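Local coordinates for formyltransferase (Francisella tularensis subsp. tularensis, PDB 4NV1), which belongs to the formyltransferase family of enzymes and binds dTDP-4-amino-4,6-dideoxyglucose in a pocket lined by residues from several parts of the chain, at residues Asn92-Asn98 with Pro116-His122; Ile133-Glu137 with Leu161-Val165. The contacts are given in a common frame with arbitrary orientation. Residue numbers count along the deposited sequence, not the author numbering.

Contact 1: residues Asn92-Asn98 with Pro116-His122; sequences NIHPGLN and PIGATIH
Strands 92-94 and 117-122 run antiparallel, their axes 4.7 Å apart at 175°. Beyond H94 the first segment leaves the sheet as a loop, folding back over the second. P116 opens the second segment: its CB lies 3.5 Å from L97 CD2, and a water joins P116 O (2.7 Å) to L97 N (3.1 Å). I117 points away at CB, but with chi1 t its CD1 comes to 4.1 Å from G96 CA. G118 is nearly fully extended (174/-153); its O sits 3.0 Å from G96 CA, and a side chain here would crowd L97 CD1. A119 CA makes a CA-H...O contact with H94 O at 3.4 Å. T120 and H94 form a hydrogen-bonded pair (H94 N to T120 O 2.7 Å, T120 N to H94 O 3.0 Å). The T120 hydroxyl (chi1 m) pins down the returning loop, donating from OG1 to G96 O at 2.7 Å and accepting from N98 N at 3.0 Å. I121 pairs with I93 without hydrogen bonds; their CG1 atoms, 3.9 Å apart, lie on the face where helix 147-170 packs on I121. H122 closes the ladder (N92 N to H122 O 2.8 Å, H122 N to N92 O 3.0 Å). Its ring (chi1 p) is sandwiched between N92 CB and N98 OD1, while N92 ND2 bonds to S73 O. The P95 side chain lies about 5 Å from dTDP-4-amino-4,6-dideoxyglucose. An Asn-x-His-Pro strand end, turning into a loop beside the ligand pocket and flanked by an antiparallel strand, is characteristic of the formyltransferase fold.

Contact 2: residues Ile133-Glu137 with Leu161-Val165; sequences IIIQE and LFTKV
I135, L161 and V165 carry this contact, which has no hydrogen bond across it. Strand 135-137 and helix 161-165 point in roughly opposite directions (149°), with axes 9.2 Å apart. I135 is the residue inserted between the other two: fully extended (chi1 and chi2 both t), it brings CD1 to 3.7 Å from L161 CD2 and CG2 to 3.7 Å from V165 CG1. L161 (m, t), one helical turn before V165 (chi1 m), reaches on along the strand, with CD1 3.7 Å from E137 N and CD2 3.7 Å from E137 OE1. At the other end, I134 CG2 meets V165 CG2 more loosely, at 4.3 Å. Here the chain turns a corner at I134, and I134 and I135 together face I121 in a classic beta bulge; L161 and V165 also touch I121. Q136 points away from the helix, its NE2 bonded to T120 OG1. Such interlocking of aliphatic side chains from successive helical turns with an edge strand is the usual helix-on-sheet packing of an alpha/beta domain.

Overall arrangement
From the N terminus, strand 89-94 enters contact 1 first. The chain then runs through short strand 102-103 and helix 106-113 and returns as strand 117-123, closing a loop of 17 residues. Strand 133-139 follows directly and adds the outermost strand on that side of the mixed sheet; helix 147-170 comes next, and its residues 161-165, separated from segment 133-137 by 23 residues, close contact 2. The two loops are thus in series, neither enclosing nor crossing the other. Strand 117-123 links them: I121 N lies 2.8 Å from I135 O and I121 O 2.8 Å from I134 N, both probable hydrogen bonds. Contact 1 joins neighbouring strands, whereas contact 2 joins the sheet edge to its covering helix.

Contact 1: residues Asn92-Asn98 with Pro116-His122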
ATOM      1  N   ASN A  92      -7.119  -0.530 -34.694  1.00 22.04           N
ATOM      2  CA  ASN A  92      -6.525  -0.428 -33.376  1.00 23.71           C
ATOM      3  C   ASN A  92      -7.406  -1.062 -32.318  1.00 26.35           C
ATOM      4  O   ASN A  92      -8.616  -0.866 -32.291  1.00 23.79           O
ATOM      5  CB  ASN A  92      -6.360   1.043 -33.069  1.00 24.65           C
ATOM      6  CG  ASN A  92      -5.498   1.311 -31.834  1.00 27.70           C
ATOM      7  OD1 ASN A  92      -5.547   2.395 -31.339  1.00 34.20           O
ATOM      8  ND2 ASN A  92      -4.655   0.388 -31.413  1.00 33.73           N
ATOM      9  N   ILE A  93      -6.781  -1.792 -31.412  1.00 26.36           N
ATOM     10  CA  ILE A  93      -7.467  -2.439 -30.333  1.00 27.14           C
ATOM     11  C   ILE A  93      -6.879  -1.719 -29.147  1.00 29.00           C
ATOM     12  O   ILE A  93      -5.674  -1.840 -28.861  1.00 25.43           O
ATOM     13  CB  ILE A  93      -7.191  -3.949 -30.366  1.00 29.45           C
ATOM     14  CG1 ILE A  93      -7.842  -4.573 -31.615  1.00 33.79           C
ATOM     15  CG2 ILE A  93      -7.742  -4.673 -29.140  1.00 31.48           C
ATOM     16  CD1 ILE A  93      -6.934  -4.865 -32.771  1.00 31.87           C
ATOM     17  N   HIS A  94      -7.746  -0.970 -28.464  1.00 26.47           N
ATOM     18  CA  HIS A  94      -7.330   0.139 -27.591  1.00 27.73           C
ATOM     19  C   HIS A  94      -7.868   0.003 -26.152  1.00 30.21           C
ATOM     20  O   HIS A  94      -9.086  -0.090 -25.971  1.00 25.64           O
ATOM     21  CB  HIS A  94      -7.830   1.435 -28.247  1.00 33.22           C
ATOM     22  CG  HIS A  94      -7.644   2.671 -27.436  1.00 36.44           C
ATOM     23  ND1 HIS A  94      -6.409   3.129 -27.013  1.00 40.49           N
ATOM     24  CD2 HIS A  94      -8.549   3.584 -27.008  1.00 39.53           C
ATOM     25  CE1 HIS A  94      -6.567   4.240 -26.316  1.00 42.45           C
ATOM     26  NE2 HIS A  94      -7.858   4.545 -26.305  1.00 41.92           N
ATOM     27  N   PRO A  95      -6.982   0.095 -25.137  1.00 25.04           N
ATOM     28  CA  PRO A  95      -7.359   0.094 -23.731  1.00 28.75           C
ATOM     29  C   PRO A  95      -7.982   1.364 -23.213  1.00 26.56           C
ATOM     30  O   PRO A  95      -7.756   1.702 -22.056  1.00 30.25           O
ATOM     31  CB  PRO A  95      -6.036  -0.192 -22.986  1.00 26.11           C
ATOM     32  CG  PRO A  95      -5.036   0.477 -23.834  1.00 27.81           C
ATOM     33  CD  PRO A  95      -5.560   0.455 -25.276  1.00 27.02           C
ATOM     34  N   GLY A  96      -8.889   1.979 -23.952  1.00 22.12           N
ATOM     35  CA  GLY A  96      -9.840   2.939 -23.365  1.00 19.50           C
ATOM     36  C   GLY A  96     -11.148   3.057 -24.154  1.00 21.20           C
ATOM     37  O   GLY A  96     -11.300   2.394 -25.171  1.00 18.18           O
ATOM     38  N   LEU A  97     -12.125   3.791 -23.630  1.00 22.25           N
ATOM     39  CA  LEU A  97     -13.447   3.896 -24.276  1.00 25.13           C
ATOM     40  C   LEU A  97     -13.477   5.212 -25.024  1.00 24.09           C
ATOM     41  O   LEU A  97     -13.858   6.227 -24.478  1.00 21.65           O
ATOM     42  CB  LEU A  97     -14.574   3.877 -23.246  1.00 24.76           C
ATOM     43  CG  LEU A  97     -15.986   3.517 -23.729  1.00 28.14           C
ATOM     44  CD1 LEU A  97     -16.234   2.048 -23.941  1.00 28.37           C
ATOM     45  CD2 LEU A  97     -17.013   3.932 -22.711  1.00 28.67           C
ATOM     46  N   ASN A  98     -13.109   5.197 -26.293  1.00 22.00           N
ATOM     47  CA  ASN A  98     -13.207   6.407 -27.111  1.00 21.11           C
ATOM     48  C   ASN A  98     -14.628   7.003 -27.105  1.00 23.18           C
ATOM     49  O   ASN A  98     -15.593   6.261 -27.106  1.00 24.81           O
ATOM     50  CB  ASN A  98     -12.878   6.058 -28.558  1.00 25.17           C
ATOM     51  CG  ASN A  98     -11.395   5.735 -28.791  1.00 28.14           C
ATOM     52  OD1 ASN A  98     -10.977   5.482 -29.931  1.00 32.55           O
ATOM     53  ND2 ASN A  98     -10.591   5.786 -27.735  1.00 26.30           N
ATOM     54  N   PRO A 116     -16.050   7.610 -18.378  1.00 23.57           N
ATOM     55  CA  PRO A 116     -15.978   6.185 -18.679  1.00 22.69           C
ATOM     56  C   PRO A 116     -14.602   5.671 -19.126  1.00 17.98           C
ATOM     57  O   PRO A 116     -13.838   6.354 -19.791  1.00 17.20           O
ATOM     58  CB  PRO A 116     -16.911   6.067 -19.883  1.00 25.20           C
ATOM     59  CG  PRO A 116     -17.981   7.024 -19.536  1.00 24.00           C
ATOM     60  CD  PRO A 116     -17.147   8.212 -19.133  1.00 27.84           C
ATOM     61  N   ILE A 117     -14.396   4.399 -18.855  1.00 20.13           N
ATOM     62  CA  ILE A 117     -13.181   3.690 -19.252  1.00 19.30           C
ATOM     63  C   ILE A 117     -13.699   2.352 -19.719  1.00 18.39           C
ATOM     64  O   ILE A 117     -14.727   1.837 -19.273  1.00 19.16           O
ATOM     65  CB  ILE A 117     -12.223   3.527 -18.022  1.00 18.23           C
ATOM     66  CG1 ILE A 117     -10.966   2.741 -18.376  1.00 16.67           C
ATOM     67  CG2 ILE A 117     -12.942   2.722 -16.948  1.00 17.78           C
ATOM     68  CD1 ILE A 117     -10.049   3.466 -19.319  1.00 17.29           C
ATOM     69  N   GLY A 118     -12.960   1.745 -20.630  1.00 20.22           N
ATOM     70  CA  GLY A 118     -13.398   0.479 -21.219  1.00 18.17           C
ATOM     71  C   GLY A 118     -12.412   0.162 -22.313  1.00 19.84           C
ATOM     72  O   GLY A 118     -11.191   0.550 -22.198  1.00 18.71           O
ATOM     73  N   ALA A 119     -12.885  -0.584 -23.313  1.00 17.70           N
ATOM     74  CA  ALA A 119     -12.034  -0.935 -24.472  1.00 21.11           C
ATOM     75  C   ALA A 119     -12.735  -0.667 -25.804  1.00 22.52           C
ATOM     76  O   ALA A 119     -13.911  -0.861 -25.874  1.00 16.94           O
ATOM     77  CB  ALA A 119     -11.651  -2.415 -24.414  1.00 19.91           C
ATOM     78  N   THR A 120     -11.984  -0.222 -26.794  1.00 20.82           N
ATOM     79  CA  THR A 120     -12.459   0.127 -28.081  1.00 22.39           C
ATOM     80  C   THR A 120     -11.585  -0.532 -29.151  1.00 24.90           C
ATOM     81  O   THR A 120     -10.337  -0.590 -29.012  1.00 21.23           O
ATOM     82  CB  THR A 120     -12.302   1.632 -28.283  1.00 23.28           C
ATOM     83  OG1 THR A 120     -12.990   2.343 -27.273  1.00 19.34           O
ATOM     84  CG2 THR A 120     -12.882   2.087 -29.661  1.00 21.44           C
ATOM     85  N   ILE A 121     -12.265  -1.033 -30.187  1.00 22.40           N
ATOM     86  CA  ILE A 121     -11.669  -1.392 -31.477  1.00 20.75           C
ATOM     87  C   ILE A 121     -12.213  -0.485 -32.531  1.00 22.26           C
ATOM     88  O   ILE A 121     -13.438  -0.309 -32.689  1.00 18.21           O
ATOM     89  CB  ILE A 121     -12.003  -2.823 -31.866  1.00 21.76           C
ATOM     90  CG1 ILE A 121     -11.604  -3.773 -30.763  1.00 24.05           C
ATOM     91  CG2 ILE A 121     -11.330  -3.161 -33.191  1.00 23.50           C
ATOM     92  CD1 ILE A 121     -12.143  -5.169 -30.872  1.00 26.96           C
ATOM     93  N   HIS A 122     -11.301   0.153 -33.226  1.00 19.36           N
ATOM     94  CA  HIS A 122     -11.695   1.189 -34.140  1.00 21.40           C
ATOM     95  C   HIS A 122     -10.738   1.220 -35.307  1.00 23.50           C
ATOM     96  O   HIS A 122      -9.563   0.823 -35.207  1.00 27.22           O
ATOM     97  CB  HIS A 122     -11.741   2.555 -33.445  1.00 21.88           C
ATOM     98  CG  HIS A 122     -10.399   3.069 -33.034  1.00 26.58           C
ATOM     99  ND1 HIS A 122      -9.797   2.725 -31.842  1.00 28.90           N
ATOM    100  CD2 HIS A 122      -9.544   3.910 -33.658  1.00 30.75           C
ATOM    101  CE1 HIS A 122      -8.618   3.315 -31.757  1.00 31.46           C
ATOM    102  NE2 HIS A 122      -8.432   4.019 -32.858  1.00 33.38           N
TER
HETATM  103  O   HOH W   1     -11.742   6.011 -21.449  1.00 20.57           O

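Contact 2: residues Ile133-Glu137 with Leu161-Val165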
ATOM      1  N   ILE A 133     -15.628   3.548 -35.012  1.00 20.90           N
ATOM      2  CA  ILE A 133     -15.685   2.501 -34.045  1.00 22.86           C
ATOM      3  C   ILE A 133     -16.400   1.246 -34.530  1.00 24.86           C
ATOM      4  O   ILE A 133     -17.537   1.228 -35.020  1.00 24.53           O
ATOM      5  CB  ILE A 133     -16.401   2.949 -32.746  1.00 23.66           C
ATOM      6  CG1 ILE A 133     -15.669   4.133 -32.149  1.00 25.01           C
ATOM      7  CG2 ILE A 133     -16.427   1.799 -31.750  1.00 21.17           C
ATOM      8  CD1 ILE A 133     -16.421   4.813 -31.023  1.00 26.89           C
ATOM      9  N   ILE A 134     -15.750   0.128 -34.294  1.00 18.80           N
ATOM     10  CA  ILE A 134     -16.289  -1.122 -34.718  1.00 17.44           C
ATOM     11  C   ILE A 134     -17.057  -1.761 -33.622  1.00 20.83           C
ATOM     12  O   ILE A 134     -18.136  -2.345 -33.838  1.00 23.40           O
ATOM     13  CB  ILE A 134     -15.163  -2.067 -35.079  1.00 16.96           C
ATOM     14  CG1 ILE A 134     -14.368  -1.508 -36.263  1.00 19.14           C
ATOM     15  CG2 ILE A 134     -15.671  -3.454 -35.207  1.00 17.02           C
ATOM     16  CD1 ILE A 134     -13.220  -2.363 -36.707  1.00 20.12           C
ATOM     17  N   ILE A 135     -16.428  -1.750 -32.454  1.00 18.92           N
ATOM     18  CA  ILE A 135     -17.017  -2.298 -31.259  1.00 17.69           C
ATOM     19  C   ILE A 135     -16.297  -1.704 -30.017  1.00 21.71           C
ATOM     20  O   ILE A 135     -15.060  -1.530 -30.029  1.00 19.02           O
ATOM     21  CB  ILE A 135     -17.027  -3.808 -31.250  1.00 18.21           C
ATOM     22  CG1 ILE A 135     -18.046  -4.307 -30.242  1.00 18.13           C
ATOM     23  CG2 ILE A 135     -15.692  -4.488 -30.897  1.00 18.47           C
ATOM     24  CD1 ILE A 135     -18.070  -5.778 -29.904  1.00 18.28           C
ATOM     25  N   GLN A 136     -17.070  -1.376 -28.976  1.00 19.46           N
ATOM     26  CA  GLN A 136     -16.448  -0.929 -27.720  1.00 21.50           C
ATOM     27  C   GLN A 136     -17.349  -1.250 -26.562  1.00 27.18           C
ATOM     28  O   GLN A 136     -18.585  -1.373 -26.732  1.00 22.49           O
ATOM     29  CB  GLN A 136     -16.184   0.550 -27.752  1.00 21.41           C
ATOM     30  CG  GLN A 136     -17.459   1.378 -27.654  1.00 20.40           C
ATOM     31  CD  GLN A 136     -17.134   2.827 -27.761  1.00 23.99           C
ATOM     32  OE1 GLN A 136     -18.034   3.609 -27.976  1.00 24.51           O
ATOM     33  NE2 GLN A 136     -15.854   3.220 -27.607  1.00 24.20           N
ATOM     34  N   GLU A 137     -16.752  -1.395 -25.392  1.00 23.78           N
ATOM     35  CA  GLU A 137     -17.558  -1.665 -24.198  1.00 24.10           C
ATOM     36  C   GLU A 137     -16.976  -1.027 -22.941  1.00 28.25           C
ATOM     37  O   GLU A 137     -15.757  -1.127 -22.631  1.00 18.81           O
ATOM     38  CB  GLU A 137     -17.796  -3.164 -24.053  1.00 25.33           C
ATOM     39  CG  GLU A 137     -18.837  -3.499 -22.998  1.00 31.82           C
ATOM     40  CD  GLU A 137     -18.937  -4.993 -22.740  1.00 41.96           C
ATOM     41  OE1 GLU A 137     -18.533  -5.816 -23.595  1.00 50.21           O
ATOM     42  OE2 GLU A 137     -19.448  -5.371 -21.661  1.00 52.91           O
ATOM     43  N   LEU A 161     -13.513  -8.549 -26.958  1.00 22.36           N
ATOM     44  CA  LEU A 161     -14.136  -7.805 -28.050  1.00 22.29           C
ATOM     45  C   LEU A 161     -13.498  -8.156 -29.402  1.00 24.39           C
ATOM     46  O   LEU A 161     -14.160  -8.327 -30.395  1.00 21.20           O
ATOM     47  CB  LEU A 161     -14.073  -6.309 -27.844  1.00 21.29           C
ATOM     48  CG  LEU A 161     -14.856  -5.765 -26.649  1.00 22.39           C
ATOM     49  CD1 LEU A 161     -14.750  -4.268 -26.693  1.00 22.33           C
ATOM     50  CD2 LEU A 161     -16.362  -5.997 -26.637  1.00 23.52           C
ATOM     51  N   PHE A 162     -12.197  -8.406 -29.425  1.00 24.35           N
ATOM     52  CA  PHE A 162     -11.534  -8.732 -30.686  1.00 22.32           C
ATOM     53  C   PHE A 162     -11.955 -10.130 -31.136  1.00 24.60           C
ATOM     54  O   PHE A 162     -12.170 -10.406 -32.331  1.00 20.21           O
ATOM     55  CB  PHE A 162     -10.027  -8.658 -30.449  1.00 22.01           C
ATOM     56  CG  PHE A 162      -9.208  -9.091 -31.614  1.00 22.22           C
ATOM     57  CD1 PHE A 162      -9.058  -8.264 -32.696  1.00 26.82           C
ATOM     58  CD2 PHE A 162      -8.532 -10.273 -31.592  1.00 27.99           C
ATOM     59  CE1 PHE A 162      -8.267  -8.641 -33.777  1.00 28.87           C
ATOM     60  CE2 PHE A 162      -7.772 -10.691 -32.667  1.00 30.88           C
ATOM     61  CZ  PHE A 162      -7.632  -9.867 -33.763  1.00 31.36           C
ATOM     62  N   THR A 163     -12.033 -11.044 -30.164  1.00 25.65           N
ATOM     63  CA  THR A 163     -12.529 -12.389 -30.418  1.00 24.22           C
ATOM     64  C   THR A 163     -13.934 -12.297 -31.098  1.00 26.22           C
ATOM     65  O   THR A 163     -14.196 -12.955 -32.088  1.00 26.46           O
ATOM     66  CB  THR A 163     -12.588 -13.190 -29.107  1.00 25.01           C
ATOM     67  OG1 THR A 163     -11.298 -13.232 -28.482  1.00 24.55           O
ATOM     68  CG2 THR A 163     -13.134 -14.566 -29.301  1.00 27.29           C
ATOM     69  N   LYS A 164     -14.805 -11.437 -30.600  1.00 25.69           N
ATOM     70  CA  LYS A 164     -16.174 -11.286 -31.106  1.00 25.51           C
ATOM     71  C   LYS A 164     -16.236 -10.687 -32.501  1.00 24.98           C
ATOM     72  O   LYS A 164     -17.183 -10.926 -33.222  1.00 26.29           O
ATOM     73  CB  LYS A 164     -16.967 -10.436 -30.122  1.00 28.70           C
ATOM     74  CG  LYS A 164     -18.488 -10.465 -30.288  1.00 37.35           C
ATOM     75  CD  LYS A 164     -19.251  -9.705 -29.200  1.00 35.30           C
ATOM     76  CE  LYS A 164     -20.728  -9.533 -29.547  1.00 43.62           C
ATOM     77  NZ  LYS A 164     -21.224  -8.211 -29.040  1.00 42.13           N
ATOM     78  N   VAL A 165     -15.260  -9.889 -32.921  1.00 24.85           N
ATOM     79  CA  VAL A 165     -15.414  -9.199 -34.186  1.00 23.01           C
ATOM     80  C   VAL A 165     -14.384  -9.571 -35.264  1.00 21.15           C
ATOM     81  O   VAL A 165     -14.497  -9.089 -36.405  1.00 17.14           O
ATOM     82  CB  VAL A 165     -15.445  -7.662 -34.049  1.00 23.56           C
ATOM     83  CG1 VAL A 165     -16.648  -7.183 -33.237  1.00 24.91           C
ATOM     84  CG2 VAL A 165     -14.099  -7.099 -33.563  1.00 21.82           C
TER